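Local coordinates for Old Yellow Enzyme (Pichia, PDB 6AGZ), which is a flavoenzyme of the NADH:flavin oxidoreductase family that binds flavin mononucleotide and probably reduces the carbon-carbon double bond of enone compounds, at residues 72-77 / 129-134; 195-200 / 217-222; 250-253 / 257-260; 380-383 / 388-391. All blocks are in the same frame, centred on the assembly; numbering follows the deposited sequence.

Contact 1 (72-77 / 129-134); sequences APQFGL and PFLAPS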
loop_
_atom_site.group_PDB
_atom_site.type_symbol
_atom_site.label_atom_id
_atom_site.label_comp_id
_atom_site.label_asym_id
_atom_site.label_seq_id
_atom_site.Cartn_x
_atom_site.Cartn_y
_atom_site.Cartn_z
ATOM N N ALA A 72 -2.823 -32.354 -2.941
ATOM C CA ALA A 72 -2.316 -33.530 -3.635
ATOM C C ALA A 72 -1.053 -33.983 -2.919
ATOM O O ALA A 72 -0.508 -33.247 -2.087
ATOM C CB ALA A 72 -2.036 -33.225 -5.118
ATOM N N PRO A 73 -0.573 -35.202 -3.195
ATOM C CA PRO A 73 0.695 -35.635 -2.580
ATOM C C PRO A 73 1.849 -34.673 -2.813
ATOM O O PRO A 73 2.654 -34.451 -1.899
ATOM C CB PRO A 73 0.944 -36.997 -3.238
ATOM C CG PRO A 73 -0.419 -37.519 -3.507
ATOM C CD PRO A 73 -1.255 -36.319 -3.878
ATOM N N GLN A 74 1.951 -34.087 -4.008
ATOM C CA GLN A 74 3.016 -33.129 -4.278
ATOM C C GLN A 74 2.853 -31.844 -3.475
ATOM O O GLN A 74 3.838 -31.123 -3.273
ATOM C CB GLN A 74 3.071 -32.818 -5.778
ATOM C CG GLN A 74 4.265 -31.977 -6.213
ATOM C CD GLN A 74 5.591 -32.673 -5.970
ATOM O OE1 GLN A 74 5.923 -33.653 -6.637
ATOM N NE2 GLN A 74 6.358 -32.167 -5.010
ATOM N N PHE A 75 1.642 -31.548 -2.996
ATOM C CA PHE A 75 1.425 -30.363 -2.175
ATOM C C PHE A 75 2.022 -30.493 -0.779
ATOM O O PHE A 75 2.147 -29.479 -0.084
ATOM C CB PHE A 75 -0.072 -30.057 -2.058
ATOM C CG PHE A 75 -0.657 -29.363 -3.263
ATOM C CD1 PHE A 75 -0.131 -29.560 -4.529
ATOM C CD2 PHE A 75 -1.736 -28.505 -3.118
ATOM C CE1 PHE A 75 -0.674 -28.919 -5.628
ATOM C CE2 PHE A 75 -2.282 -27.860 -4.212
ATOM C CZ PHE A 75 -1.751 -28.066 -5.468
ATOM N N GLY A 76 2.391 -31.698 -0.354
ATOM C CA GLY A 76 2.938 -31.907 0.975
ATOM C C GLY A 76 4.455 -31.937 1.008
ATOM O O GLY A 76 5.106 -31.330 0.157
ATOM N N LEU A 77 5.026 -32.638 1.986
ATOM C CA LEU A 77 4.256 -33.384 2.979
ATOM C C LEU A 77 4.783 -33.185 4.399
ATOM O O LEU A 77 5.970 -32.934 4.605
ATOM C CB LEU A 77 4.271 -34.883 2.655
ATOM C CG LEU A 77 3.535 -35.422 1.428
ATOM C CD1 LEU A 77 4.006 -36.833 1.119
ATOM C CD2 LEU A 77 2.035 -35.400 1.660
ATOM N N PRO A 129 9.538 -35.055 -5.669
ATOM C CA PRO A 129 10.620 -34.073 -5.574
ATOM C C PRO A 129 10.291 -32.967 -4.577
ATOM O O PRO A 129 9.192 -32.878 -4.029
ATOM C CB PRO A 129 10.720 -33.520 -7.000
ATOM C CG PRO A 129 9.352 -33.705 -7.562
ATOM C CD PRO A 129 8.831 -34.979 -6.959
ATOM N N PHE A 130 11.288 -32.114 -4.357
ATOM C CA PHE A 130 11.230 -31.018 -3.393
ATOM C C PHE A 130 11.252 -29.718 -4.188
ATOM O O PHE A 130 12.298 -29.324 -4.712
ATOM C CB PHE A 130 12.404 -31.124 -2.421
ATOM C CG PHE A 130 12.346 -30.166 -1.269
ATOM C CD1 PHE A 130 11.163 -29.947 -0.581
ATOM C CD2 PHE A 130 13.492 -29.513 -0.848
ATOM C CE1 PHE A 130 11.124 -29.072 0.489
ATOM C CE2 PHE A 130 13.459 -28.641 0.220
ATOM C CZ PHE A 130 12.276 -28.422 0.891
ATOM N N LEU A 131 10.100 -29.059 -4.286
ATOM C CA LEU A 131 9.885 -28.009 -5.270
ATOM C C LEU A 131 9.744 -26.639 -4.619
ATOM O O LEU A 131 9.377 -26.509 -3.448
ATOM C CB LEU A 131 8.643 -28.315 -6.114
ATOM C CG LEU A 131 8.660 -29.684 -6.798
ATOM C CD1 LEU A 131 7.395 -29.906 -7.610
ATOM C CD2 LEU A 131 9.899 -29.833 -7.670
ATOM N N ALA A 132 10.028 -25.614 -5.414
ATOM C CA ALA A 132 9.996 -24.220 -4.991
ATOM C C ALA A 132 10.052 -23.347 -6.245
ATOM O O ALA A 132 10.401 -23.839 -7.323
ATOM C CB ALA A 132 11.171 -23.894 -4.052
ATOM N N PRO A 133 9.698 -22.059 -6.134
ATOM C CA PRO A 133 9.868 -21.172 -7.298
ATOM C C PRO A 133 11.308 -21.092 -7.774
ATOM O O PRO A 133 11.561 -21.132 -8.985
ATOM C CB PRO A 133 9.356 -19.816 -6.786
ATOM C CG PRO A 133 9.393 -19.921 -5.296
ATOM C CD PRO A 133 9.075 -21.354 -5.002
ATOM N N SER A 134 12.259 -20.986 -6.851
ATOM C CA SER A 134 13.675 -21.000 -7.177
ATOM C C SER A 134 14.384 -21.997 -6.273
ATOM O O SER A 134 13.910 -22.324 -5.182
ATOM C CB SER A 134 14.303 -19.606 -7.033
ATOM O OG SER A 134 13.684 -18.678 -7.907
#

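Contact 2 (195-200 / 217-222); sequences DQFIQT and ARLLLE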
loop_
_atom_site.group_PDB
_atom_site.type_symbol
_atom_site.label_atom_id
_atom_site.label_comp_id
_atom_site.label_asym_id
_atom_site.label_seq_id
_atom_site.Cartn_x
_atom_site.Cartn_y
_atom_site.Cartn_z
ATOM N N ASP A 195 3.226 -18.104 -1.261
ATOM C CA ASP A 195 3.981 -17.000 -0.683
ATOM C C ASP A 195 5.403 -16.975 -1.230
ATOM O O ASP A 195 5.935 -15.904 -1.543
ATOM C CB ASP A 195 3.986 -17.110 0.842
ATOM C CG ASP A 195 4.352 -15.804 1.518
ATOM O OD1 ASP A 195 3.984 -14.737 0.985
ATOM O OD2 ASP A 195 5.006 -15.845 2.582
ATOM N N GLN A 196 6.028 -18.150 -1.364
ATOM C CA GLN A 196 7.361 -18.221 -1.956
ATOM C C GLN A 196 7.380 -17.608 -3.350
ATOM O O GLN A 196 8.343 -16.926 -3.723
ATOM C CB GLN A 196 7.843 -19.670 -2.007
ATOM C CG GLN A 196 7.992 -20.331 -0.651
ATOM C CD GLN A 196 8.026 -21.843 -0.744
ATOM O OE1 GLN A 196 8.429 -22.406 -1.762
ATOM N NE2 GLN A 196 7.593 -22.510 0.319
ATOM N N PHE A 197 6.327 -17.839 -4.138
ATOM C CA PHE A 197 6.242 -17.175 -5.434
ATOM C C PHE A 197 6.043 -15.673 -5.282
ATOM O O PHE A 197 6.509 -14.899 -6.126
ATOM C CB PHE A 197 5.118 -17.782 -6.274
ATOM C CG PHE A 197 5.551 -18.959 -7.099
ATOM C CD1 PHE A 197 5.592 -20.230 -6.550
ATOM C CD2 PHE A 197 5.932 -18.791 -8.420
ATOM C CE1 PHE A 197 5.999 -21.314 -7.307
ATOM C CE2 PHE A 197 6.340 -19.870 -9.183
ATOM C CZ PHE A 197 6.374 -21.134 -8.624
ATOM N N ILE A 198 5.369 -15.242 -4.213
ATOM C CA ILE A 198 5.140 -13.814 -4.015
ATOM C C ILE A 198 6.407 -13.107 -3.537
ATOM O O ILE A 198 6.661 -11.955 -3.912
ATOM C CB ILE A 198 3.972 -13.604 -3.033
ATOM C CG1 ILE A 198 2.680 -14.190 -3.603
ATOM C CG2 ILE A 198 3.782 -12.130 -2.719
ATOM C CD1 ILE A 198 1.525 -14.172 -2.626
ATOM N N GLN A 199 7.227 -13.776 -2.728
ATOM C CA GLN A 199 8.321 -13.115 -2.026
ATOM C C GLN A 199 9.547 -12.955 -2.919
ATOM O O GLN A 199 9.954 -13.895 -3.609
ATOM C CB GLN A 199 8.694 -13.903 -0.770
ATOM C CG GLN A 199 7.580 -14.005 0.259
ATOM C CD GLN A 199 7.285 -12.686 0.944
ATOM O OE1 GLN A 199 8.124 -11.784 0.969
ATOM N NE2 GLN A 199 6.088 -12.566 1.505
ATOM N N THR A 200 10.144 -11.758 -2.890
ATOM C CA THR A 200 11.401 -11.534 -3.598
ATOM C C THR A 200 12.528 -12.375 -3.017
ATOM O O THR A 200 13.446 -12.773 -3.745
ATOM C CB THR A 200 11.783 -10.053 -3.552
ATOM O OG1 THR A 200 11.819 -9.608 -2.191
ATOM C CG2 THR A 200 10.781 -9.213 -4.330
ATOM N N ALA A 217 3.007 -12.329 -8.331
ATOM C CA ALA A 217 1.635 -12.606 -7.937
ATOM C C ALA A 217 0.885 -13.447 -8.960
ATOM O O ALA A 217 -0.281 -13.783 -8.728
ATOM C CB ALA A 217 0.877 -11.295 -7.705
ATOM N N ARG A 218 1.529 -13.801 -10.075
ATOM C CA ARG A 218 0.809 -14.408 -11.190
ATOM C C ARG A 218 0.265 -15.785 -10.828
ATOM O O ARG A 218 -0.891 -16.099 -11.126
ATOM C CB ARG A 218 1.715 -14.496 -12.418
ATOM C CG ARG A 218 1.004 -15.029 -13.650
ATOM C CD ARG A 218 1.867 -14.909 -14.892
ATOM N NE ARG A 218 2.496 -13.596 -14.993
ATOM C CZ ARG A 218 1.879 -12.501 -15.426
ATOM N NH1 ARG A 218 0.607 -12.555 -15.797
ATOM N NH2 ARG A 218 2.535 -11.350 -15.486
ATOM N N LEU A 219 1.086 -16.628 -10.195
ATOM C CA LEU A 219 0.644 -17.985 -9.883
ATOM C C LEU A 219 -0.579 -17.966 -8.975
ATOM O O LEU A 219 -1.559 -18.681 -9.219
ATOM C CB LEU A 219 1.784 -18.781 -9.243
ATOM C CG LEU A 219 1.630 -20.309 -9.235
ATOM C CD1 LEU A 219 2.985 -20.986 -9.189
ATOM C CD2 LEU A 219 0.776 -20.798 -8.077
ATOM N N LEU A 220 -0.535 -17.154 -7.916
ATOM C CA LEU A 220 -1.677 -17.043 -7.015
ATOM C C LEU A 220 -2.937 -16.643 -7.772
ATOM O O LEU A 220 -3.988 -17.276 -7.625
ATOM C CB LEU A 220 -1.380 -16.037 -5.903
ATOM C CG LEU A 220 -2.584 -15.684 -5.024
ATOM C CD1 LEU A 220 -3.063 -16.901 -4.243
ATOM C CD2 LEU A 220 -2.259 -14.533 -4.084
ATOM N N LEU A 221 -2.846 -15.600 -8.600
ATOM C CA LEU A 221 -4.029 -15.101 -9.297
ATOM C C LEU A 221 -4.556 -16.113 -10.308
ATOM O O LEU A 221 -5.770 -16.221 -10.507
ATOM C CB LEU A 221 -3.714 -13.771 -9.980
ATOM C CG LEU A 221 -3.462 -12.592 -9.039
ATOM C CD1 LEU A 221 -3.165 -11.329 -9.831
ATOM C CD2 LEU A 221 -4.654 -12.385 -8.116
ATOM N N GLU A 222 -3.661 -16.861 -10.958
ATOM C CA GLU A 222 -4.106 -17.884 -11.900
ATOM C C GLU A 222 -4.816 -19.023 -11.177
ATOM O O GLU A 222 -5.862 -19.504 -11.638
ATOM C CB GLU A 222 -2.918 -18.406 -12.710
ATOM C CG GLU A 222 -2.339 -17.381 -13.678
ATOM C CD GLU A 222 -1.184 -17.923 -14.499
ATOM O OE1 GLU A 222 -0.617 -18.970 -14.123
ATOM O OE2 GLU A 222 -0.840 -17.297 -15.524
#

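Contact 3 (250-253 / 257-260); sequences GGVD and HPIA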
loop_
_atom_site.group_PDB
_atom_site.type_symbol
_atom_site.label_atom_id
_atom_site.label_comp_id
_atom_site.label_asym_id
_atom_site.label_seq_id
_atom_site.Cartn_x
_atom_site.Cartn_y
_atom_site.Cartn_z
ATOM N N GLY A 250 10.129 -12.180 3.235
ATOM C CA GLY A 250 10.849 -10.927 3.383
ATOM C C GLY A 250 10.202 -9.927 4.315
ATOM O O GLY A 250 10.907 -9.144 4.960
ATOM N N GLY A 251 8.876 -9.948 4.424
ATOM C CA GLY A 251 8.193 -8.937 5.216
ATOM C C GLY A 251 8.533 -7.541 4.735
ATOM O O GLY A 251 8.722 -7.298 3.538
ATOM N N VAL A 252 8.621 -6.602 5.681
ATOM C CA VAL A 252 8.984 -5.229 5.349
ATOM C C VAL A 252 10.417 -5.095 4.859
ATOM O O VAL A 252 10.784 -4.042 4.323
ATOM C CB VAL A 252 8.774 -4.301 6.563
ATOM C CG1 VAL A 252 7.295 -4.183 6.889
ATOM C CG2 VAL A 252 9.551 -4.819 7.763
ATOM N N ASP A 253 11.240 -6.127 5.037
ATOM C CA ASP A 253 12.628 -6.103 4.598
ATOM C C ASP A 253 12.809 -6.573 3.162
ATOM O O ASP A 253 13.941 -6.572 2.666
ATOM C CB ASP A 253 13.492 -6.959 5.528
ATOM C CG ASP A 253 13.633 -6.351 6.906
ATOM O OD1 ASP A 253 13.441 -7.084 7.899
ATOM O OD2 ASP A 253 13.940 -5.144 6.996
ATOM N N HIS A 257 8.630 -3.464 -1.181
ATOM C CA HIS A 257 7.857 -3.421 0.053
ATOM C C HIS A 257 6.568 -4.230 -0.093
ATOM O O HIS A 257 5.940 -4.211 -1.158
ATOM C CB HIS A 257 7.532 -1.971 0.423
ATOM C CG HIS A 257 7.185 -1.772 1.865
ATOM N ND1 HIS A 257 5.918 -1.989 2.363
ATOM C CD2 HIS A 257 7.939 -1.374 2.917
ATOM C CE1 HIS A 257 5.907 -1.735 3.659
ATOM N NE2 HIS A 257 7.120 -1.358 4.020
ATOM N N PRO A 258 6.151 -4.954 0.950
ATOM C CA PRO A 258 4.934 -5.777 0.836
ATOM C C PRO A 258 3.664 -4.973 0.626
ATOM O O PRO A 258 2.664 -5.538 0.167
ATOM C CB PRO A 258 4.900 -6.538 2.169
ATOM C CG PRO A 258 5.717 -5.701 3.105
ATOM C CD PRO A 258 6.805 -5.113 2.260
ATOM N N ILE A 259 3.659 -3.680 0.961
ATOM C CA ILE A 259 2.483 -2.858 0.687
ATOM C C ILE A 259 2.259 -2.736 -0.815
ATOM O O ILE A 259 1.113 -2.690 -1.281
ATOM C CB ILE A 259 2.627 -1.483 1.372
ATOM C CG1 ILE A 259 2.501 -1.637 2.890
ATOM C CG2 ILE A 259 1.590 -0.498 0.855
ATOM C CD1 ILE A 259 2.671 -0.344 3.659
ATOM N N ALA A 260 3.338 -2.710 -1.599
ATOM C CA ALA A 260 3.215 -2.642 -3.052
ATOM C C ALA A 260 2.827 -3.991 -3.647
ATOM O O ALA A 260 1.895 -4.079 -4.452
ATOM C CB ALA A 260 4.527 -2.150 -3.666
#

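Contact 4 (380-383 / 388-391); sequences LTWG and PEQP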
loop_
_atom_site.group_PDB
_atom_site.type_symbol
_atom_site.label_atom_id
_atom_site.label_comp_id
_atom_site.label_asym_id
_atom_site.label_seq_id
_atom_site.Cartn_x
_atom_site.Cartn_y
_atom_site.Cartn_z
ATOM N N LEU A 380 -8.442 -33.668 22.505
ATOM C CA LEU A 380 -9.820 -33.905 22.920
ATOM C C LEU A 380 -9.974 -33.914 24.435
ATOM O O LEU A 380 -11.068 -34.199 24.934
ATOM C CB LEU A 380 -10.335 -35.225 22.341
ATOM C CG LEU A 380 -10.556 -35.289 20.830
ATOM C CD1 LEU A 380 -11.016 -36.678 20.420
ATOM C CD2 LEU A 380 -11.563 -34.237 20.394
ATOM N N THR A 381 -8.909 -33.612 25.179
ATOM C CA THR A 381 -8.951 -33.653 26.635
ATOM C C THR A 381 -9.557 -32.401 27.252
ATOM O O THR A 381 -9.783 -32.379 28.466
ATOM C CB THR A 381 -7.541 -33.858 27.198
ATOM O OG1 THR A 381 -6.619 -33.007 26.502
ATOM C CG2 THR A 381 -7.107 -35.305 27.038
ATOM N N TRP A 382 -9.826 -31.368 26.458
ATOM C CA TRP A 382 -10.356 -30.123 26.993
ATOM C C TRP A 382 -11.831 -30.271 27.334
ATOM O O TRP A 382 -12.612 -30.831 26.560
ATOM C CB TRP A 382 -10.166 -28.985 25.990
ATOM C CG TRP A 382 -8.763 -28.866 25.496
ATOM C CD1 TRP A 382 -8.295 -29.220 24.264
ATOM C CD2 TRP A 382 -7.636 -28.370 26.226
ATOM N NE1 TRP A 382 -6.948 -28.968 24.180
ATOM C CE2 TRP A 382 -6.518 -28.447 25.371
ATOM C CE3 TRP A 382 -7.463 -27.865 27.519
ATOM C CZ2 TRP A 382 -5.246 -28.038 25.767
ATOM C CZ3 TRP A 382 -6.199 -27.459 27.909
ATOM C CH2 TRP A 382 -5.107 -27.548 27.036
ATOM N N GLY A 383 -12.209 -29.763 28.503
ATOM C CA GLY A 383 -13.598 -29.755 28.899
ATOM C C GLY A 383 -14.302 -28.471 28.506
ATOM O O GLY A 383 -13.683 -27.481 28.117
ATOM N N PRO A 388 -13.395 -29.996 34.096
ATOM C CA PRO A 388 -11.942 -30.089 34.250
ATOM C C PRO A 388 -11.259 -30.629 33.003
ATOM O O PRO A 388 -11.855 -31.316 32.171
ATOM C CB PRO A 388 -11.783 -31.060 35.424
ATOM C CG PRO A 388 -12.956 -31.969 35.285
ATOM C CD PRO A 388 -14.090 -31.111 34.765
ATOM N N GLU A 389 -9.975 -30.302 32.892
ATOM C CA GLU A 389 -9.150 -30.850 31.827
ATOM C C GLU A 389 -8.814 -32.304 32.126
ATOM O O GLU A 389 -8.299 -32.624 33.202
ATOM C CB GLU A 389 -7.866 -30.038 31.672
ATOM C CG GLU A 389 -6.946 -30.553 30.579
ATOM C CD GLU A 389 -5.531 -30.022 30.704
ATOM O OE1 GLU A 389 -4.746 -30.191 29.748
ATOM O OE2 GLU A 389 -5.201 -29.443 31.761
ATOM N N GLN A 390 -9.112 -33.185 31.178
ATOM C CA GLN A 390 -8.772 -34.587 31.343
ATOM C C GLN A 390 -7.254 -34.758 31.319
ATOM O O GLN A 390 -6.566 -34.096 30.534
ATOM C CB GLN A 390 -9.417 -35.427 30.243
ATOM C CG GLN A 390 -10.939 -35.421 30.265
ATOM C CD GLN A 390 -11.521 -36.723 30.787
ATOM O OE1 GLN A 390 -12.332 -37.365 30.120
ATOM N NE2 GLN A 390 -11.106 -37.117 31.985
ATOM N N PRO A 391 -6.705 -35.630 32.156
ATOM C CA PRO A 391 -5.250 -35.757 32.274
ATOM C C PRO A 391 -4.664 -36.544 31.106
ATOM O O PRO A 391 -5.375 -37.062 30.247
ATOM C CB PRO A 391 -5.077 -36.502 33.599
ATOM C CG PRO A 391 -6.308 -37.337 33.704
ATOM C CD PRO A 391 -7.416 -36.520 33.091
HETATM O O HOH W 1 -5.811 -30.894 27.628
#

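Contact 1 (72-77 / 129-134)
Gln74, in the 3-10 turn of residues 73-75, faces the beginning of segment 129-134 across a gap of 7.8 Å between its CA and the CA of Pro129, too wide for the two backbones to pair. The turn is closed by backbone bonds from Phe75 N to Ala72 O and from Gly76 N to Pro73 O, and Gln74 bridges the gap with its side chain. Its CG stands anti to the backbone N (chi1 -172°) and the chain then bends at chi2, which brings the amide across to Pro129, the two side chains crossing at about a right angle. Gln74 NE2 donates to Pro129 O over 3.1 Å with an N-H...O angle of 161°. The acceptor lies in the plane of the glutamine amide, whereas the donor sits well above the carbonyl plane. The other amide atom, Gln74 OE1, rests 3.2 Å from Pro129 CD, so both arms of one flat group meet the same proline. Leu131 also crosses the glutamine side chain steeply, its CD1 methyl 3.6 Å from Gln74 NE2. The contact thus ties the loop after barrel strand 63-70 to an excursion between barrel strand 106-112 and helix 158-179. In that excursion strand 130-132 pairs in parallel with strand 153-155, Leu131 touches Gln160 of helix 158-179, and Phe130 packs on Leu123 of helix 120-125.

Contact 2 (195-200 / 217-222)
Leu219 sets one methyl over the face of the Phe197 ring: CD1 is 3.4 Å from the ring centroid and only 10° off its normal, a CH-pi contact centred on the ring. All six ring carbons lie within van der Waals reach of that methyl, CZ being the nearest. The side chain of Leu219 leaves the helix with chi1 at -163°, and chi2 (154°) then carries CD1 over the ring. A second, looser apolar pair lies alongside, with Ile198 CD1 at 4.1 Å from Leu220 CD2. The backbones come closest where the CA of Ile198 lies 5.4 Å from the CA of Ala217. Both helices belong to the TIM barrel. Helix 193-198 is an extra helix in the connection after barrel strand 183-187, and helix 218-231 forms the outer layer of the beta-alpha-beta crossover to strand 236-240. Leu194, from the same short helix as Phe197, touches both Leu219 and Leu220, and Leu220 continues inward onto Val238 and Leu240 of the barrel wall. Ile198 also packs on Phe262 and Ile265 of helix 258-274. Behind the apolar face, the end of the short helix is fastened by Gln199 NE2, which donates to the syn side of Asp195 OD1 over 3.1 Å, with a nearly straight N-H but from somewhat out of the carboxylate plane. Asp195 is held in turn through its other oxygen, OD2, by Gly191 N and Ser249 OG.

Contact 3 (250-253 / 257-260)
Gly251 and Val252 pack against His257 and Pro258 at the N-terminus of helix 258-274, where His257 is the N-cap residue. These residues lie toward the end of the long loop between barrel strand 236-240 and the helix that follows it in the TIM barrel. Gly250 begins the first segment, its O accepting a weak bond from Asp253 N that rounds off the short 3-10 turn. Gly251 comes next with a positive phi of 56°, a conformation that favours glycine, and its carbonyl oxygen lies against the proline ring: Gly251 O is 3.2 Å from Pro258 CD and 3.4 Å from Pro258 CG. Val252 CA meets the same ring at its edge, 3.8 Å from Pro258 CD. The side chain of Val252 lies beside that of His257 and points the same way, Val252 CG1 reaching within 4.0 Å of His257 NE2; Val252 also touches Tyr243 and Glu300. The helix end is shared with the second subunit: His257 N bonds Ser267 OG of that subunit, and Ile259 packs on Ile259 of the other chain. The cap itself is made by the imidazole. A chi1 of -159° folds the ring back over the start of the helix, and His257 ND1 accepts from Ile259 N at 3.2 Å and 167°, which is consistent with an unprotonated ND1. Pro258 CD completes this packing, lying over one face of the His257 ring, offset toward its rim.

Contact 4 (380-383 / 388-391)
Gln390 N donates to Thr381 O over 2.9 Å with an N-H...O angle of 158°, the one direct hydrogen bond that joins the two irregular segments. The donor is tilted 15° from the carbonyl plane. Around it the two segments are in close contact: Gln390 CB lies 3.5 Å from Thr381 O, and Thr381 CB rests 3.5 Å from Gln390 O. The hydroxyl of Thr381 has its main protein partner elsewhere, in Gly378 N. Both segments belong to the connection between helices 352-358 and 395-398, and Thr381 and Gln390 both touch Ile396 of the latter. One residue along, Glu389 extends beside the indole of Trp382, the two side chains pointing the same way. Fully extended from chi1 onward, it brings its carboxylate to the six-membered ring, where Glu389 OE1 is 3.6 Å from Trp382 CZ3. The carboxylate and ring planes are only 7° apart, although the oxygen approaches obliquely. A water sits over the ring and appears to join Glu389 OE1 to the Thr381 hydroxyl, but both of its bonds are so short that the bridge remains doubtful. Arg369 offers Glu389 OE1 a long, weak ion pair and also touches Trp382. Between the two segments, then, the one sound polar link runs backbone to backbone, and the remaining direct contacts are of van der Waals kind.

Overall arrangement
The four contacts follow one another along the chain without interleaving. Contacts 1, 2 and 3 gather around successive strand-to-helix connections of the eight-stranded barrel. Contacts 1 and 2, with centres 15 Å apart, touch where Pro133 packs on Phe197 and Gln196; contacts 2 and 3, centres 14 Å apart, are joined by a probable hydrogen bond from Gly250 N to Gln199 OE1. Contact 2 thus lies between contacts 1 and 3, touching both, and contact 3 also meets the second subunit. Contact 4, in the loop between helices 352-358 and 395-398, lies about 41 Å from contact 2 between centres, on the opposite side of the chain's centre. The side chains of Leu220 (contact 2) and Trp382 (contact 4) lie about 12 Å and 11 Å from the bound flavin mononucleotide.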